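Local structure of AvrRpt2 (6HQZ) at residues Leu72-Phe78 with Phe137-Trp143; Leu83-Leu87 with Leu109-Asp113. The protein is a type III effector of the fire blight pathogen Erwinia amylovora, a papain-like cysteine protease of family C70 that probably acts as an avirulence factor in resistant apple. All blocks are in the same frame, centred on the assembly; numbering follows the deposited sequence.

Contact 1: residues Leu72-Phe78 with Phe137-Trp143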
ATOM      1  N   LEU A  72     -12.180 -10.987   2.610  1.00 33.04           N
ATOM      2  CA  LEU A  72     -12.155 -10.823   4.035  1.00 31.66           C
ATOM      3  C   LEU A  72     -11.361 -11.884   4.752  1.00 33.40           C
ATOM      4  O   LEU A  72     -11.521 -13.073   4.491  1.00 32.92           O
ATOM      5  CB  LEU A  72     -13.586 -10.806   4.584  1.00 31.28           C
ATOM      6  CG  LEU A  72     -14.416  -9.647   4.008  1.00 29.75           C
ATOM      7  CD1 LEU A  72     -15.826  -9.717   4.594  1.00 29.51           C
ATOM      8  CD2 LEU A  72     -13.825  -8.266   4.310  1.00 29.98           C
ATOM      9  N   PRO A  73     -10.570 -11.485   5.732  1.00 33.40           N
ATOM     10  CA  PRO A  73      -9.798 -12.496   6.461  1.00 36.28           C
ATOM     11  C   PRO A  73     -10.652 -13.378   7.389  1.00 36.56           C
ATOM     12  O   PRO A  73     -11.634 -12.925   8.006  1.00 33.83           O
ATOM     13  CB  PRO A  73      -8.839 -11.634   7.293  1.00 37.18           C
ATOM     14  CG  PRO A  73      -9.515 -10.330   7.421  1.00 34.03           C
ATOM     15  CD  PRO A  73     -10.226 -10.123   6.156  1.00 32.52           C
ATOM     16  N   GLU A  74     -10.242 -14.625   7.486  1.00 38.16           N
ATOM     17  CA  GLU A  74     -10.930 -15.646   8.263  1.00 40.70           C
ATOM     18  C   GLU A  74     -10.989 -15.261   9.711  1.00 39.85           C
ATOM     19  O   GLU A  74     -11.938 -15.597  10.401  1.00 39.02           O
ATOM     20  CB  GLU A  74     -10.201 -16.990   8.165  1.00 45.98           C
ATOM     21  CG  GLU A  74     -10.866 -18.036   7.323  1.00 50.13           C
ATOM     22  CD  GLU A  74     -10.093 -19.376   7.326  1.00 54.78           C
ATOM     23  OE1 GLU A  74      -9.822 -19.992   8.427  1.00 57.98           O
ATOM     24  OE2 GLU A  74      -9.783 -19.838   6.190  1.00 58.74           O
ATOM     25  N   SER A  75      -9.951 -14.549  10.165  1.00 38.91           N
ATOM     26  CA  SER A  75      -9.777 -14.180  11.552  1.00 38.28           C
ATOM     27  C   SER A  75     -10.773 -13.092  11.956  1.00 35.31           C
ATOM     28  O   SER A  75     -10.883 -12.783  13.125  1.00 34.50           O
ATOM     29  CB  SER A  75      -8.366 -13.598  11.713  1.00 39.05           C
ATOM     30  OG  SER A  75      -8.264 -12.460  10.834  1.00 37.78           O
ATOM     31  N   ARG A  76     -11.455 -12.472  10.986  1.00 34.90           N
ATOM     32  CA  ARG A  76     -12.325 -11.324  11.258  1.00 33.92           C
ATOM     33  C   ARG A  76     -11.594 -10.181  11.951  1.00 34.09           C
ATOM     34  O   ARG A  76     -12.146  -9.544  12.861  1.00 32.39           O
ATOM     35  CB  ARG A  76     -13.506 -11.719  12.131  1.00 36.43           C
ATOM     36  CG  ARG A  76     -14.310 -12.905  11.685  1.00 40.72           C
ATOM     37  CD  ARG A  76     -15.380 -12.488  10.739  1.00 42.05           C
ATOM     38  NE  ARG A  76     -16.722 -13.071  10.928  1.00 44.37           N
ATOM     39  CZ  ARG A  76     -17.666 -12.649  11.779  1.00 42.61           C
ATOM     40  NH1 ARG A  76     -17.473 -11.742  12.726  1.00 42.47           N
ATOM     41  NH2 ARG A  76     -18.837 -13.196  11.677  1.00 45.77           N
ATOM     42  N   GLN A  77     -10.356  -9.923  11.538  1.00 33.77           N
ATOM     43  CA  GLN A  77      -9.593  -8.807  12.050  1.00 34.42           C
ATOM     44  C   GLN A  77      -8.579  -8.326  10.970  1.00 33.57           C
ATOM     45  O   GLN A  77      -7.893  -9.130  10.390  1.00 34.24           O
ATOM     46  CB  GLN A  77      -8.828  -9.325  13.245  1.00 40.41           C
ATOM     47  CG  GLN A  77      -8.437  -8.336  14.291  1.00 44.71           C
ATOM     48  CD  GLN A  77      -8.062  -9.065  15.571  1.00 50.40           C
ATOM     49  OE1 GLN A  77      -8.845  -9.118  16.548  1.00 53.73           O
ATOM     50  NE2 GLN A  77      -6.900  -9.678  15.558  1.00 53.03           N
ATOM     51  N   PHE A  78      -8.491  -7.031  10.720  1.00 31.24           N
ATOM     52  CA  PHE A  78      -7.455  -6.404   9.921  1.00 31.91           C
ATOM     53  C   PHE A  78      -6.446  -5.716  10.814  1.00 32.98           C
ATOM     54  O   PHE A  78      -6.792  -5.109  11.845  1.00 32.97           O
ATOM     55  CB  PHE A  78      -8.034  -5.323   8.976  1.00 30.77           C
ATOM     56  CG  PHE A  78      -8.807  -5.860   7.827  1.00 28.83           C
ATOM     57  CD1 PHE A  78      -8.178  -6.346   6.738  1.00 31.07           C
ATOM     58  CD2 PHE A  78     -10.194  -5.858   7.840  1.00 28.13           C
ATOM     59  CE1 PHE A  78      -8.884  -6.871   5.684  1.00 30.97           C
ATOM     60  CE2 PHE A  78     -10.913  -6.375   6.802  1.00 26.86           C
ATOM     61  CZ  PHE A  78     -10.272  -6.828   5.707  1.00 29.95           C
ATOM     62  N   PHE A 137     -13.630  -0.571  13.997  1.00 23.43           N
ATOM     63  CA  PHE A 137     -13.811  -1.002  12.661  1.00 22.88           C
ATOM     64  C   PHE A 137     -13.898  -2.523  12.544  1.00 23.98           C
ATOM     65  O   PHE A 137     -14.813  -3.073  11.918  1.00 24.11           O
ATOM     66  CB  PHE A 137     -12.706  -0.430  11.795  1.00 22.60           C
ATOM     67  CG  PHE A 137     -12.731  -0.964  10.412  1.00 22.25           C
ATOM     68  CD1 PHE A 137     -13.549  -0.395   9.473  1.00 23.67           C
ATOM     69  CD2 PHE A 137     -11.873  -2.016  10.064  1.00 23.60           C
ATOM     70  CE1 PHE A 137     -13.529  -0.900   8.172  1.00 23.42           C
ATOM     71  CE2 PHE A 137     -11.901  -2.552   8.812  1.00 24.09           C
ATOM     72  CZ  PHE A 137     -12.674  -1.953   7.858  1.00 23.51           C
ATOM     73  N   ASN A 138     -12.956  -3.201  13.181  1.00 23.93           N
ATOM     74  CA  ASN A 138     -13.016  -4.636  13.192  1.00 25.21           C
ATOM     75  C   ASN A 138     -14.266  -5.228  13.892  1.00 25.72           C
ATOM     76  O   ASN A 138     -14.811  -6.270  13.495  1.00 24.88           O
ATOM     77  CB  ASN A 138     -11.738  -5.234  13.821  1.00 26.26           C
ATOM     78  CG  ASN A 138     -10.549  -5.133  12.900  1.00 27.04           C
ATOM     79  OD1 ASN A 138     -10.645  -5.446  11.702  1.00 27.43           O
ATOM     80  ND2 ASN A 138      -9.375  -4.773  13.475  1.00 27.12           N
ATOM     81  N   GLN A 139     -14.670  -4.589  14.948  1.00 26.10           N
ATOM     82  CA  GLN A 139     -15.871  -5.068  15.669  1.00 29.48           C
ATOM     83  C   GLN A 139     -17.141  -4.886  14.859  1.00 27.43           C
ATOM     84  O   GLN A 139     -18.031  -5.720  14.938  1.00 27.02           O
ATOM     85  CB  GLN A 139     -16.065  -4.294  16.939  1.00 32.47           C
ATOM     86  CG  GLN A 139     -17.320  -4.715  17.714  1.00 36.23           C
ATOM     87  CD  GLN A 139     -17.519  -3.796  18.909  1.00 41.79           C
ATOM     88  OE1 GLN A 139     -16.568  -3.129  19.351  1.00 44.57           O
ATOM     89  NE2 GLN A 139     -18.753  -3.745  19.433  1.00 44.60           N
ATOM     90  N   ARG A 140     -17.181  -3.820  14.071  1.00 24.54           N
ATOM     91  CA  ARG A 140     -18.458  -3.360  13.476  1.00 25.14           C
ATOM     92  C   ARG A 140     -18.580  -3.544  12.003  1.00 22.65           C
ATOM     93  O   ARG A 140     -19.662  -3.398  11.483  1.00 21.13           O
ATOM     94  CB  ARG A 140     -18.655  -1.892  13.831  1.00 24.90           C
ATOM     95  CG  ARG A 140     -18.673  -1.681  15.330  1.00 27.65           C
ATOM     96  CD  ARG A 140     -18.921  -0.245  15.711  1.00 29.79           C
ATOM     97  NE  ARG A 140     -19.173  -0.200  17.151  1.00 34.62           N
ATOM     98  CZ  ARG A 140     -20.305  -0.631  17.707  1.00 36.17           C
ATOM     99  NH1 ARG A 140     -21.328  -1.071  16.942  1.00 36.51           N
ATOM    100  NH2 ARG A 140     -20.426  -0.631  19.022  1.00 40.28           N
ATOM    101  N   LEU A 141     -17.507  -3.954  11.330  1.00 23.15           N
ATOM    102  CA  LEU A 141     -17.563  -4.229   9.914  1.00 22.65           C
ATOM    103  C   LEU A 141     -18.553  -5.327   9.597  1.00 23.35           C
ATOM    104  O   LEU A 141     -18.790  -6.241  10.439  1.00 23.75           O
ATOM    105  CB  LEU A 141     -16.170  -4.673   9.394  1.00 23.64           C
ATOM    106  CG  LEU A 141     -16.033  -4.906   7.905  1.00 24.02           C
ATOM    107  CD1 LEU A 141     -16.209  -3.657   7.042  1.00 22.98           C
ATOM    108  CD2 LEU A 141     -14.649  -5.505   7.638  1.00 24.87           C
ATOM    109  N   ALA A 142     -19.176  -5.217   8.437  1.00 21.45           N
ATOM    110  CA  ALA A 142     -20.135  -6.233   7.981  1.00 22.70           C
ATOM    111  C   ALA A 142     -19.527  -7.594   7.577  1.00 22.69           C
ATOM    112  O   ALA A 142     -19.770  -8.049   6.507  1.00 23.25           O
ATOM    113  CB  ALA A 142     -20.948  -5.670   6.829  1.00 23.01           C
ATOM    114  N   TRP A 143     -18.903  -8.267   8.518  1.00 23.76           N
ATOM    115  CA  TRP A 143     -18.200  -9.537   8.289  1.00 25.65           C
ATOM    116  C   TRP A 143     -19.061 -10.622   7.698  1.00 26.69           C
ATOM    117  O   TRP A 143     -18.559 -11.491   7.025  1.00 28.36           O
ATOM    118  CB  TRP A 143     -17.605 -10.033   9.586  1.00 26.31           C
ATOM    119  CG  TRP A 143     -16.554  -9.190  10.090  1.00 26.33           C
ATOM    120  CD1 TRP A 143     -16.630  -8.335  11.110  1.00 26.21           C
ATOM    121  CD2 TRP A 143     -15.234  -9.098   9.577  1.00 25.10           C
ATOM    122  NE1 TRP A 143     -15.430  -7.718  11.305  1.00 26.13           N
ATOM    123  CE2 TRP A 143     -14.554  -8.151  10.359  1.00 25.64           C
ATOM    124  CE3 TRP A 143     -14.551  -9.742   8.545  1.00 26.77           C
ATOM    125  CZ2 TRP A 143     -13.201  -7.807  10.135  1.00 24.44           C
ATOM    126  CZ3 TRP A 143     -13.182  -9.442   8.347  1.00 26.31           C
ATOM    127  CH2 TRP A 143     -12.541  -8.458   9.125  1.00 26.64           C
TER
HETATM  128  O   HOH W   1     -14.248  -8.802  14.289  1.00 38.43           O
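In the papain-like fold of AvrRpt2, the loop between strand 67-69 and helix 80-90 packs over one face and along the rim of W143, just beyond the C-terminal end of helix 134-140. N138 on that helix grips the loop through its amide. F78 N gives a nearly straight bond to N138 OD1 (2.8 Å, 173°), approaching from above the carbonyl plane, while N138 ND2 donates to F78 O at 3.1 Å, in the plane of that carbonyl and on a lone pair. The two bonds together should fix the rotation of the amide. The backbone of the same residue anchors the tryptophan: W143 NE1 donates to N138 O, 2.7 Å away, and a water bridges this oxygen to R76 O by donating to both. R76 CA stands 3.5 Å from the centroid of the six-membered ring in a CH-pi contact, and its side chain, bent at chi2 (-87°) and chi3, turns back so that the guanidinium lies parallel to the indole plane over W143 CB. L141 CD2 packs on the opposite face, and P73 CD meets the ring edge at CZ3 (3.7 Å). Deeper in, F78 CE2 comes 3.5 Å from W143 CH2; the six-membered rings are near parallel (23°) but barely overlap. The N138 amide thus pairs with both N-H and C=O of F78, joining the type I turn loop P73-R76 to the end of helix 134-140 in the papain-like fold.

Contact 2: residues Leu83-Leu87 with Leu109-Asp113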
ATOM      1  N   LEU A  83      -4.793  -2.957   6.162  1.00 32.76           N
ATOM      2  CA  LEU A  83      -5.675  -1.929   5.549  1.00 31.74           C
ATOM      3  C   LEU A  83      -4.912  -0.902   4.658  1.00 32.07           C
ATOM      4  O   LEU A  83      -5.381  -0.500   3.597  1.00 31.56           O
ATOM      5  CB  LEU A  83      -6.464  -1.200   6.604  1.00 29.51           C
ATOM      6  CG  LEU A  83      -7.558  -2.102   7.229  1.00 28.88           C
ATOM      7  CD1 LEU A  83      -8.174  -1.382   8.437  1.00 28.44           C
ATOM      8  CD2 LEU A  83      -8.607  -2.506   6.207  1.00 27.75           C
ATOM      9  N   GLY A  84      -3.741  -0.481   5.118  1.00 34.57           N
ATOM     10  CA  GLY A  84      -2.900   0.443   4.346  1.00 35.09           C
ATOM     11  C   GLY A  84      -2.473  -0.158   3.019  1.00 36.97           C
ATOM     12  O   GLY A  84      -2.549   0.479   1.951  1.00 35.86           O
ATOM     13  N   ASN A  85      -2.033  -1.410   3.089  1.00 36.87           N
ATOM     14  CA  ASN A  85      -1.693  -2.121   1.887  1.00 39.99           C
ATOM     15  C   ASN A  85      -2.907  -2.118   0.936  1.00 37.84           C
ATOM     16  O   ASN A  85      -2.754  -1.815  -0.230  1.00 37.44           O
ATOM     17  CB  ASN A  85      -1.257  -3.526   2.296  1.00 41.94           C
ATOM     18  CG  ASN A  85      -0.920  -4.425   1.137  1.00 45.74           C
ATOM     19  OD1 ASN A  85      -0.479  -3.989   0.058  1.00 47.05           O
ATOM     20  ND2 ASN A  85      -1.055  -5.739   1.390  1.00 48.02           N
ATOM     21  N   LEU A  86      -4.104  -2.443   1.449  1.00 34.97           N
ATOM     22  CA  LEU A  86      -5.315  -2.490   0.624  1.00 34.34           C
ATOM     23  C   LEU A  86      -5.648  -1.155  -0.046  1.00 33.59           C
ATOM     24  O   LEU A  86      -5.956  -1.118  -1.239  1.00 34.96           O
ATOM     25  CB  LEU A  86      -6.527  -2.987   1.437  1.00 32.98           C
ATOM     26  CG  LEU A  86      -6.501  -4.513   1.683  1.00 33.96           C
ATOM     27  CD1 LEU A  86      -7.578  -4.952   2.676  1.00 33.60           C
ATOM     28  CD2 LEU A  86      -6.659  -5.294   0.380  1.00 35.52           C
ATOM     29  N   LEU A  87      -5.579  -0.073   0.721  1.00 32.86           N
ATOM     30  CA  LEU A  87      -5.802   1.297   0.171  1.00 32.57           C
ATOM     31  C   LEU A  87      -4.765   1.707  -0.883  1.00 35.05           C
ATOM     32  O   LEU A  87      -5.065   2.346  -1.903  1.00 34.43           O
ATOM     33  CB  LEU A  87      -5.753   2.293   1.325  1.00 32.24           C
ATOM     34  CG  LEU A  87      -6.900   2.241   2.321  1.00 30.08           C
ATOM     35  CD1 LEU A  87      -6.560   2.924   3.624  1.00 29.71           C
ATOM     36  CD2 LEU A  87      -8.122   2.833   1.691  1.00 29.61           C
ATOM     37  N   LEU A 109     -13.354   4.435   3.481  1.00 23.00           N
ATOM     38  CA  LEU A 109     -12.030   4.309   4.067  1.00 23.28           C
ATOM     39  C   LEU A 109     -11.038   5.022   3.174  1.00 23.92           C
ATOM     40  O   LEU A 109     -10.982   4.724   1.963  1.00 26.10           O
ATOM     41  CB  LEU A 109     -11.589   2.863   4.165  1.00 22.67           C
ATOM     42  CG  LEU A 109     -10.254   2.637   4.873  1.00 23.36           C
ATOM     43  CD1 LEU A 109     -10.225   3.117   6.343  1.00 22.02           C
ATOM     44  CD2 LEU A 109      -9.978   1.156   4.724  1.00 24.28           C
ATOM     45  N   THR A 110     -10.267   5.911   3.765  1.00 24.61           N
ATOM     46  CA  THR A 110      -9.247   6.704   2.986  1.00 26.78           C
ATOM     47  C   THR A 110      -7.782   6.594   3.446  1.00 28.90           C
ATOM     48  O   THR A 110      -6.861   6.945   2.675  1.00 31.14           O
ATOM     49  CB  THR A 110      -9.587   8.196   2.956  1.00 27.06           C
ATOM     50  OG1 THR A 110      -9.398   8.763   4.288  1.00 26.75           O
ATOM     51  CG2 THR A 110     -11.006   8.384   2.398  1.00 27.12           C
ATOM     52  N   GLY A 111      -7.562   6.291   4.725  1.00 27.68           N
ATOM     53  CA  GLY A 111      -6.254   6.163   5.239  1.00 28.90           C
ATOM     54  C   GLY A 111      -6.196   5.515   6.591  1.00 28.58           C
ATOM     55  O   GLY A 111      -7.212   5.146   7.148  1.00 28.48           O
ATOM     56  N   ILE A 112      -4.992   5.396   7.122  1.00 31.32           N
ATOM     57  CA  ILE A 112      -4.734   4.772   8.456  1.00 31.76           C
ATOM     58  C   ILE A 112      -3.882   5.717   9.238  1.00 34.63           C
ATOM     59  O   ILE A 112      -2.864   6.255   8.722  1.00 34.43           O
ATOM     60  CB  ILE A 112      -3.993   3.422   8.323  1.00 35.05           C
ATOM     61  CG1 ILE A 112      -4.818   2.449   7.461  1.00 33.46           C
ATOM     62  CG2 ILE A 112      -3.671   2.797   9.691  1.00 35.43           C
ATOM     63  CD1 ILE A 112      -6.211   2.105   8.016  1.00 33.10           C
ATOM     64  N   ASP A 113      -4.294   5.907  10.474  1.00 33.26           N
ATOM     65  CA  ASP A 113      -3.520   6.598  11.438  1.00 36.13           C
ATOM     66  C   ASP A 113      -2.823   5.544  12.319  1.00 37.79           C
ATOM     67  O   ASP A 113      -3.409   5.047  13.289  1.00 37.43           O
ATOM     68  CB  ASP A 113      -4.445   7.558  12.220  1.00 34.74           C
ATOM     69  CG  ASP A 113      -3.752   8.254  13.396  1.00 37.90           C
ATOM     70  OD1 ASP A 113      -2.621   7.865  13.819  1.00 38.97           O
ATOM     71  OD2 ASP A 113      -4.360   9.207  13.926  1.00 38.48           O
TER
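A classic beta bulge at T110 and G111, both set against I120 of the neighbouring strand, lies within strand 104-113 where L87 of helix 80-90 rests on it. L87 CD1 lies against the backbone of the bulge, 3.6 Å from G111 CA. The other methyl, L87 CD2, reaches L109 O at 3.4 Å and packs on L109 CG at 3.8 Å, so the forked end of L87 spans the peptides from L109 to G111. Because the bulge takes up an extra residue, L109 and I112, three positions apart, both direct their side chains at the helix. L109, with CG anti to its own N (chi1 -175°), presents CG and CD2 to L87, the two side chains crossing at about a right angle. L83, one helical turn before L87, has its CB 3.6 Å from I112 CD1, and I112 CG1 approaches the helix backbone at G84 N (3.9 Å), G84 itself having no side chain. The closest CA pair, G84 and I112, is 6.2 Å apart; the axes of segments 83-87 and 109-113 approach to 8.1 Å, with 142° between their N-to-C directions. Around this apolar interface, I119 of strand 118-123 touches L83, L109 and I112, I93 of strand 93-98 backs L87, and L134 and F137 of helix 134-140 extend the packing beyond L83.

Contact 2 is nested along the chain inside the loop closed by contact 1, their centres about 14 Å apart. F78 joins them: helix 134-140 holds its backbone, while its side chain reaches helix 80-90, with F78 CB 3.7 Å from L83 CG and F78 CE1 3.8 Å from L86 CD1. A second bridge runs from F137 CE2 to L83 CD1 (3.9 Å). L83 packs against both segments of contact 1 as well as strand 104-113, and F95 of strand 93-98 meets L141, F137 and L109. Contact 1 is partly buried, with R76 and Q77 exposed, whereas contact 2 is buried throughout; beside it, N85 packs on C88 of the second subunit, a cysteine of an interchain disulfide.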